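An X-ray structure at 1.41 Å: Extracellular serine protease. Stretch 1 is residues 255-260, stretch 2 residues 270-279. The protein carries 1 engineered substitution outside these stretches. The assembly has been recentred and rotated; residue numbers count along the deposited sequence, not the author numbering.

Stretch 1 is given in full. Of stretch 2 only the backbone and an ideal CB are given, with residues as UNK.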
# COMPACT_ATOMS: atom_id res chain seq x y z
N ASN A 255 -6.79 -5.10 -0.18
CA ASN A 255 -6.10 -3.93 -0.69
C ASN A 255 -5.66 -4.13 -2.13
O ASN A 255 -4.99 -5.12 -2.45
CB ASN A 255 -4.85 -3.65 0.15
CG ASN A 255 -5.17 -2.93 1.42
OD1 ASN A 255 -6.07 -2.10 1.46
ND2 ASN A 255 -4.41 -3.21 2.49
N LEU A 256 -6.05 -3.19 -2.99
CA LEU A 256 -5.51 -3.09 -4.33
C LEU A 256 -4.26 -2.21 -4.21
O LEU A 256 -4.37 -1.00 -4.01
CB LEU A 256 -6.55 -2.45 -5.27
CG LEU A 256 -6.29 -2.54 -6.78
CD1 LEU A 256 -7.54 -2.14 -7.56
CD2 LEU A 256 -5.12 -1.66 -7.19
N VAL A 257 -3.09 -2.84 -4.32
CA VAL A 257 -1.82 -2.15 -4.07
C VAL A 257 -1.26 -1.57 -5.36
O VAL A 257 -1.21 -2.26 -6.39
CB VAL A 257 -0.81 -3.09 -3.38
CG1 VAL A 257 0.45 -2.32 -3.02
CG2 VAL A 257 -1.40 -3.70 -2.11
N VAL A 258 -0.85 -0.30 -5.32
CA VAL A 258 -0.41 0.40 -6.53
C VAL A 258 0.98 0.97 -6.44
O VAL A 258 1.38 1.53 -5.41
CB VAL A 258 -1.41 1.51 -6.97
CG1 VAL A 258 -2.77 0.92 -7.23
CG2 VAL A 258 -1.50 2.61 -5.94
N SER A 259 1.71 0.84 -7.54
CA SER A 259 3.00 1.50 -7.70
C SER A 259 2.82 2.82 -8.47
O SER A 259 1.79 3.07 -9.09
CB SER A 259 3.97 0.59 -8.43
OG SER A 259 3.51 0.30 -9.75
N ALA A 260 3.86 3.66 -8.43
CA ALA A 260 3.79 4.98 -9.03
C ALA A 260 4.59 5.04 -10.33
O ALA A 260 5.72 4.52 -10.42
CB ALA A 260 4.33 6.03 -8.07
N UNK A 270 11.32 6.48 -6.79
CA UNK A 270 11.17 6.03 -5.41
C UNK A 270 10.21 4.84 -5.22
O UNK A 270 10.16 4.28 -4.12
CB UNK A 270 10.68 7.20 -4.56
N UNK A 271 9.46 4.44 -6.24
CA UNK A 271 8.34 3.52 -5.99
C UNK A 271 8.76 2.14 -5.51
O UNK A 271 9.62 1.49 -6.12
CB UNK A 271 7.51 3.37 -7.27
N UNK A 272 8.13 1.67 -4.43
CA UNK A 272 8.25 0.27 -4.06
C UNK A 272 7.59 -0.60 -5.12
O UNK A 272 6.73 -0.13 -5.88
CB UNK A 272 7.63 0.01 -2.69
N UNK A 273 8.03 -1.85 -5.21
CA UNK A 273 7.54 -2.79 -6.22
C UNK A 273 7.51 -4.18 -5.62
O UNK A 273 8.11 -4.41 -4.57
CB UNK A 273 8.41 -2.76 -7.48
N UNK A 274 6.80 -5.10 -6.27
CA UNK A 274 6.72 -6.47 -5.77
C UNK A 274 5.59 -7.25 -6.43
O UNK A 274 4.81 -6.70 -7.21
CB UNK A 274 6.53 -6.47 -4.25
N UNK A 275 5.52 -8.53 -6.11
CA UNK A 275 4.54 -9.43 -6.73
C UNK A 275 3.10 -9.09 -6.38
O UNK A 275 2.16 -9.58 -7.04
CB UNK A 275 4.83 -10.87 -6.31
N UNK A 276 2.93 -8.29 -5.33
CA UNK A 276 1.60 -7.87 -4.88
C UNK A 276 1.11 -6.55 -5.45
O UNK A 276 0.01 -6.13 -5.13
CB UNK A 276 1.59 -7.77 -3.35
N UNK A 277 1.89 -5.91 -6.32
CA UNK A 277 1.41 -4.75 -7.07
C UNK A 277 0.31 -5.23 -8.01
O UNK A 277 0.46 -6.25 -8.68
CB UNK A 277 2.54 -4.07 -7.84
N UNK A 278 -0.81 -4.50 -8.04
CA UNK A 278 -1.89 -4.83 -8.96
C UNK A 278 -1.84 -3.96 -10.22
O UNK A 278 -2.01 -4.46 -11.34
CB UNK A 278 -3.24 -4.67 -8.26
N UNK A 279 -1.59 -2.66 -10.03
CA UNK A 279 -1.56 -1.69 -11.13
C UNK A 279 -0.51 -0.62 -10.85
O UNK A 279 -0.14 -0.36 -9.69
CB UNK A 279 -2.93 -1.05 -11.33

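At position 270 the CA-to-CB bond runs sideways to stretch 1, and the ideal CB has nothing of it within 5.5 Å. A short side chain would miss the strand, whereas a long or aromatic one could reach the methyl of Ala260. The deposited residue is Tyr270; with chi1 in p its ring comes back to the strand, CE1 lying 4.0 Å from Ala260 CB in an apolar contact.

Position 271 points toward stretch 1, its ideal CB 3.8 Å from Ala260 O and 4.6 Å from Ser259 CB. Space is short and the backbone N of Ala260 offers a donor, so a small hydroxyl side chain fits, serine or threonine. It is Ser271, chi1 in t. Ala260 N donates to Ser271 OG at 3.0 Å with a nearly straight angle of 173°, and Ser271 OG in turn donates to the backbone O of position 272 at 3.0 Å. One hydroxyl thus accepts from the strand and donates to its own loop.

Positions 272 and 273 point sideways, and nothing of stretch 1 lies within 5.5 Å of either ideal CB, so small polar or aliphatic side chains would serve alike; 273, extended at -146/164, also suits a beta-branched residue. They are Ser272 and Val273; the backbone O of Ser272 lies 3.8 Å from Ser259 CB.

Position 274 combines phi 165° with psi 175°, a region glycine enters far more readily than other residues, and it opens a type I turn ending at 277. It is Gly274; Gly274 O accepts from the backbone N of position 277 at 3.2 Å. Position 275, inside the turn at -66/-16, is out of reach and tolerates many residues; it is Ser275.

Position 276, at -93/2, suits asparagine, aspartate or serine, common in turns. Its ideal CB is 5.2 Å from Val257 CG2, so a modest side chain could close on that valine. The residue is Asn276, with ND2 4.4 Å from Val257 CG2. Its backbone does more: Asn276 O packs 3.6 Å from Val257 CB and accepts from a water that itself accepts from Val257 N.

Position 277 starts sideways, with Val257 O 4.4 Å and Ser259 OG 4.9 Å from the ideal CB. An aliphatic side chain long enough to fold back could fit: isoleucine, leucine or methionine. Ile277 does so with both chi angles in m, bringing CD1 to 4.0 Å from Val257 CG1, while Ile277 CG2 lies 3.7 Å from Ser259 OG.

Position 278 points toward stretch 1, its ideal CB 3.7 Å from Leu256 CD2, which favours an apolar side chain, aliphatic or aromatic. Phe278 keeps that contact through CB, also at 3.7 Å from Leu256 CD2, and its ring lies obliquely to Leu256. Phe278 N donates to Val257 O at 2.8 Å and 175°, the straightest bond between the stretches.

Position 279 pairs in parallel with Val258, both side chains on the same sheet face, and Val258 CG1 and Leu256 CD2 invite an aliphatic residue. Leu279 answers with CD1 4.3 Å from Leu256 CD2, while Leu279 O accepts from Ser259 N at 3.1 Å.

Stretch 2 270-279: YSSVGSNIFL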
# COMPACT_ATOMS: atom_id res chain seq x y z
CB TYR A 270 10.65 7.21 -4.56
CG TYR A 270 9.44 7.85 -5.20
CD1 TYR A 270 8.20 7.22 -5.16
CD2 TYR A 270 9.56 9.05 -5.92
CE1 TYR A 270 7.09 7.77 -5.79
CE2 TYR A 270 8.45 9.62 -6.54
CZ TYR A 270 7.22 8.97 -6.48
OH TYR A 270 6.11 9.50 -7.09
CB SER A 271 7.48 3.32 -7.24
OG SER A 271 6.27 2.64 -6.92
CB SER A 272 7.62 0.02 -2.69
OG SER A 272 8.30 0.77 -1.69
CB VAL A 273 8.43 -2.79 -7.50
CG1 VAL A 273 8.46 -1.40 -8.14
CG2 VAL A 273 9.86 -3.29 -7.22
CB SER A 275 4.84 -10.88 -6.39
OG SER A 275 4.74 -11.11 -5.00
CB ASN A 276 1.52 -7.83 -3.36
CG ASN A 276 2.51 -6.88 -2.74
OD1 ASN A 276 3.63 -6.73 -3.21
ND2 ASN A 276 2.11 -6.26 -1.64
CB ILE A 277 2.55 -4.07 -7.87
CG1 ILE A 277 3.67 -3.60 -6.94
CG2 ILE A 277 2.02 -2.91 -8.72
CD1 ILE A 277 3.24 -2.61 -5.84
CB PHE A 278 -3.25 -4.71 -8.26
CG PHE A 278 -4.38 -5.35 -9.02
CD1 PHE A 278 -4.58 -6.72 -8.92
CD2 PHE A 278 -5.21 -4.61 -9.86
CE1 PHE A 278 -5.61 -7.34 -9.63
CE2 PHE A 278 -6.25 -5.23 -10.57
CZ PHE A 278 -6.43 -6.60 -10.46
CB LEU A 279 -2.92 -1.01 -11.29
CG LEU A 279 -4.11 -1.83 -11.78
CD1 LEU A 279 -5.38 -1.12 -11.42
CD2 LEU A 279 -4.00 -2.09 -13.28
O HOH W 1 -2.73 -5.71 -5.12
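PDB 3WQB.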